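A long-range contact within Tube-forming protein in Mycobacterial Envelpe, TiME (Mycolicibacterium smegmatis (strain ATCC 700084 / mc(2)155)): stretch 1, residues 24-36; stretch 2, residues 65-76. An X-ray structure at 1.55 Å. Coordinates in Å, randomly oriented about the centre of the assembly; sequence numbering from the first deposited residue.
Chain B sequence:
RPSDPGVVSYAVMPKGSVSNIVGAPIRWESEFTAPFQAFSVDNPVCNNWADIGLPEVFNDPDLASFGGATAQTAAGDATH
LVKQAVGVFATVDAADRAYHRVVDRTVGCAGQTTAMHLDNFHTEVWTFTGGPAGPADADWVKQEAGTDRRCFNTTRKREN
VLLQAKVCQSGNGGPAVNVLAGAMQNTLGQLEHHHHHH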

# COMPACT_ATOMS: atom_id res chain seq x y z
N ALA B 24 -2.46 3.40 -4.89
CA ALA B 24 -3.91 3.18 -4.71
C ALA B 24 -4.67 4.43 -5.14
O ALA B 24 -4.10 5.53 -5.15
CB ALA B 24 -4.21 2.82 -3.28
N PRO B 25 -5.96 4.31 -5.50
CA PRO B 25 -6.77 5.48 -5.85
C PRO B 25 -6.87 6.46 -4.68
O PRO B 25 -7.08 6.04 -3.56
CB PRO B 25 -8.14 4.88 -6.21
CG PRO B 25 -7.83 3.45 -6.57
CD PRO B 25 -6.72 3.05 -5.62
N ILE B 26 -6.67 7.75 -4.97
CA ILE B 26 -6.85 8.87 -4.01
C ILE B 26 -7.67 9.94 -4.74
O ILE B 26 -7.07 10.72 -5.49
CB ILE B 26 -5.49 9.41 -3.53
CG1 ILE B 26 -4.60 8.32 -2.93
CG2 ILE B 26 -5.68 10.57 -2.56
CD1 ILE B 26 -5.05 7.81 -1.58
N ARG B 27 -8.99 9.92 -4.57
CA ARG B 27 -9.93 10.72 -5.40
C ARG B 27 -10.39 11.97 -4.64
O ARG B 27 -11.03 12.82 -5.28
CB ARG B 27 -11.12 9.86 -5.83
CG ARG B 27 -10.72 8.69 -6.72
CD ARG B 27 -11.92 7.99 -7.33
NE ARG B 27 -11.67 6.56 -7.50
CZ ARG B 27 -11.05 6.01 -8.54
NH1 ARG B 27 -10.60 6.75 -9.54
NH2 ARG B 27 -10.87 4.70 -8.57
N TRP B 28 -10.09 12.08 -3.34
CA TRP B 28 -10.57 13.20 -2.48
C TRP B 28 -9.38 13.90 -1.84
O TRP B 28 -8.45 13.21 -1.37
CB TRP B 28 -11.55 12.70 -1.42
CG TRP B 28 -12.14 13.79 -0.59
CD1 TRP B 28 -13.28 14.50 -0.85
CD2 TRP B 28 -11.61 14.34 0.63
NE1 TRP B 28 -13.50 15.43 0.13
CE2 TRP B 28 -12.49 15.35 1.05
CE3 TRP B 28 -10.48 14.05 1.41
CZ2 TRP B 28 -12.28 16.09 2.22
CZ3 TRP B 28 -10.27 14.78 2.57
CH2 TRP B 28 -11.16 15.79 2.96
N GLU B 29 -9.41 15.24 -1.79
CA GLU B 29 -8.43 16.00 -0.98
C GLU B 29 -9.03 17.34 -0.54
O GLU B 29 -9.95 17.86 -1.20
CB GLU B 29 -7.10 16.15 -1.72
CG GLU B 29 -6.98 17.35 -2.63
CD GLU B 29 -5.55 17.53 -3.11
OE1 GLU B 29 -5.32 17.38 -4.32
OE2 GLU B 29 -4.66 17.79 -2.26
N SER B 30 -8.51 17.84 0.58
CA SER B 30 -8.85 19.15 1.18
C SER B 30 -7.54 19.84 1.57
O SER B 30 -6.82 19.29 2.41
CB SER B 30 -9.76 18.98 2.35
OG SER B 30 -10.08 20.23 2.92
N GLU B 31 -7.25 20.99 0.96
CA GLU B 31 -6.04 21.79 1.25
C GLU B 31 -6.34 22.71 2.44
O GLU B 31 -7.51 23.08 2.62
CB GLU B 31 -5.62 22.60 0.03
CG GLU B 31 -5.20 21.74 -1.15
CD GLU B 31 -4.82 22.52 -2.40
OE1 GLU B 31 -4.83 23.77 -2.34
OE2 GLU B 31 -4.50 21.88 -3.41
N PHE B 32 -5.32 23.05 3.23
CA PHE B 32 -5.43 24.03 4.34
C PHE B 32 -4.19 24.93 4.33
O PHE B 32 -3.12 24.54 3.84
CB PHE B 32 -5.68 23.33 5.68
CG PHE B 32 -4.71 22.23 6.04
CD1 PHE B 32 -4.93 20.92 5.62
CD2 PHE B 32 -3.63 22.49 6.86
CE1 PHE B 32 -4.05 19.91 5.98
CE2 PHE B 32 -2.74 21.48 7.21
CZ PHE B 32 -2.96 20.19 6.78
N THR B 33 -4.36 26.15 4.84
CA THR B 33 -3.35 27.24 4.78
C THR B 33 -3.00 27.71 6.19
O THR B 33 -2.24 28.69 6.32
CB THR B 33 -3.88 28.39 3.92
OG1 THR B 33 -5.09 28.82 4.55
CG2 THR B 33 -4.13 27.98 2.49
N ALA B 34 -3.51 27.05 7.22
CA ALA B 34 -3.22 27.37 8.63
C ALA B 34 -3.14 26.08 9.43
O ALA B 34 -3.89 25.14 9.17
CB ALA B 34 -4.29 28.28 9.19
N PRO B 35 -2.22 26.00 10.41
CA PRO B 35 -2.21 24.86 11.33
C PRO B 35 -3.56 24.74 12.04
O PRO B 35 -4.21 25.76 12.27
CB PRO B 35 -1.10 25.20 12.34
CG PRO B 35 -0.24 26.23 11.64
CD PRO B 35 -1.18 26.99 10.72
N PHE B 36 -3.96 23.52 12.37
CA PHE B 36 -5.23 23.27 13.10
C PHE B 36 -5.09 22.00 13.93
O PHE B 36 -4.31 21.11 13.57
CB PHE B 36 -6.41 23.20 12.13
CG PHE B 36 -6.46 21.97 11.26
CD1 PHE B 36 -5.75 21.93 10.06
CD2 PHE B 36 -7.22 20.87 11.62
CE1 PHE B 36 -5.81 20.80 9.25
CE2 PHE B 36 -7.27 19.75 10.81
CZ PHE B 36 -6.57 19.72 9.62
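Stretch 2, residues 65-76: SFGGATAQTAAG

What holds stretch 2 to stretch 1? A ladder of backbone hydrogen bonds joins two extended strands, residues 28-32 of stretch 1 and the strand of stretch 2 that enters from before Ser-65, which run antiparallel with 165° between their directions and whose axes come within 4.5 Å of each other. Three pairs bond in both directions. Ser-30 N gives to Thr-70 O at 2.8 Å and Thr-70 N to Ser-30 O at 3.0 Å; Gln-72 N reaches Trp-28 O at 2.9 Å, with Trp-28 N to Gln-72 O at 3.2 Å; Gly-68 N meets Phe-32 O at 2.9 Å, and Phe-32 N meets Gly-68 O at 3.0 Å. Between them lie the non-hydrogen-bonded pairs, Glu-29 with Ala-71 (CA to CA 4.0 Å) and Glu-31 with Ala-69 (CA to CA 4.1 Å).

How does the contact continue where stretch 2 turns its corner at Thr-73? Arg-27 N still donates to Thr-73 O at 2.9 Å. Water 1 then bridges Pro-25 O (2.7 Å) and Thr-73 OG1 (2.6 Å), extending the polar link beyond the ladder.

Which side chains pack on the sheet? Trp-28, Ser-30 and Phe-32 share one face with Thr-70 and Gln-72. The Phe-32 ring lies over Gly-68, whose CA is 3.8 Å from the ring centroid; a CB there would clash with Phe-32 CZ. On the other face, Glu-29 CB stands 3.9 Å from Ala-71 CB, and Ile-26 CG2 approaches that same Ala-71 CB at 3.6 Å.

What closes the two ends? At one, Phe-66 presents its ring face to Pro-35, with CG of Pro-35 3.9 Å from the Phe-66 centroid and almost exactly on the ring normal, while Phe-32 CE2 meets the edge at Phe-66 CE2, 3.7 Å away. At the other, Ala-75 CA sits over the Trp-28 five-membered ring, 4.0 Å from its centroid.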

# COMPACT_ATOMS: atom_id res chain seq x y z
N SER B 65 5.38 31.04 6.25
CA SER B 65 4.32 30.46 5.39
C SER B 65 4.02 29.04 5.83
O SER B 65 4.86 28.41 6.51
CB SER B 65 4.70 30.52 3.94
OG SER B 65 5.86 29.73 3.69
N PHE B 66 2.84 28.58 5.47
CA PHE B 66 2.33 27.26 5.90
C PHE B 66 1.28 26.77 4.91
O PHE B 66 0.44 27.55 4.48
CB PHE B 66 1.76 27.34 7.31
CG PHE B 66 1.27 26.01 7.82
CD1 PHE B 66 2.13 25.14 8.47
CD2 PHE B 66 -0.03 25.60 7.57
CE1 PHE B 66 1.68 23.90 8.90
CE2 PHE B 66 -0.48 24.36 8.01
CZ PHE B 66 0.38 23.52 8.67
N GLY B 67 1.36 25.50 4.58
CA GLY B 67 0.35 24.83 3.75
C GLY B 67 0.31 23.35 4.05
O GLY B 67 1.33 22.79 4.49
N GLY B 68 -0.83 22.74 3.79
CA GLY B 68 -0.97 21.29 3.95
C GLY B 68 -2.13 20.77 3.15
O GLY B 68 -2.84 21.56 2.50
N ALA B 69 -2.33 19.46 3.19
CA ALA B 69 -3.51 18.82 2.60
C ALA B 69 -3.77 17.51 3.32
O ALA B 69 -2.83 16.90 3.86
CB ALA B 69 -3.31 18.62 1.12
N THR B 70 -5.04 17.11 3.33
CA THR B 70 -5.48 15.74 3.68
C THR B 70 -6.08 15.14 2.41
O THR B 70 -6.84 15.85 1.73
CB THR B 70 -6.49 15.75 4.83
OG1 THR B 70 -6.00 16.60 5.87
CG2 THR B 70 -6.75 14.36 5.36
N ALA B 71 -5.72 13.90 2.08
CA ALA B 71 -6.22 13.20 0.89
C ALA B 71 -6.67 11.80 1.30
O ALA B 71 -6.10 11.25 2.25
CB ALA B 71 -5.16 13.17 -0.19
N GLN B 72 -7.70 11.28 0.64
CA GLN B 72 -8.34 9.98 0.98
C GLN B 72 -8.72 9.24 -0.30
O GLN B 72 -8.88 9.90 -1.35
CB GLN B 72 -9.63 10.18 1.78
CG GLN B 72 -9.43 10.75 3.17
CD GLN B 72 -10.74 10.81 3.92
OE1 GLN B 72 -11.81 10.48 3.39
NE2 GLN B 72 -10.67 11.26 5.16
N THR B 73 -8.93 7.94 -0.19
CA THR B 73 -9.52 7.08 -1.25
C THR B 73 -10.68 7.83 -1.92
O THR B 73 -10.64 7.97 -3.15
CB THR B 73 -9.97 5.74 -0.64
OG1 THR B 73 -8.82 5.14 -0.03
CG2 THR B 73 -10.57 4.80 -1.66
N ALA B 74 -11.65 8.29 -1.13
CA ALA B 74 -12.85 9.02 -1.60
C ALA B 74 -13.48 9.79 -0.43
O ALA B 74 -13.05 9.60 0.71
CB ALA B 74 -13.83 8.05 -2.22
N ALA B 75 -14.50 10.61 -0.72
CA ALA B 75 -15.12 11.57 0.23
C ALA B 75 -15.43 10.92 1.59
O ALA B 75 -15.10 11.54 2.62
CB ALA B 75 -16.37 12.16 -0.39
N GLY B 76 -16.07 9.75 1.61
CA GLY B 76 -16.48 9.06 2.85
C GLY B 76 -15.69 7.78 3.07
O GLY B 76 -16.18 6.90 3.81
O HOH W 1 -7.27 4.00 -1.84
O HOH W 2 -11.75 6.15 -4.93
O HOH W 3 -7.54 18.80 5.28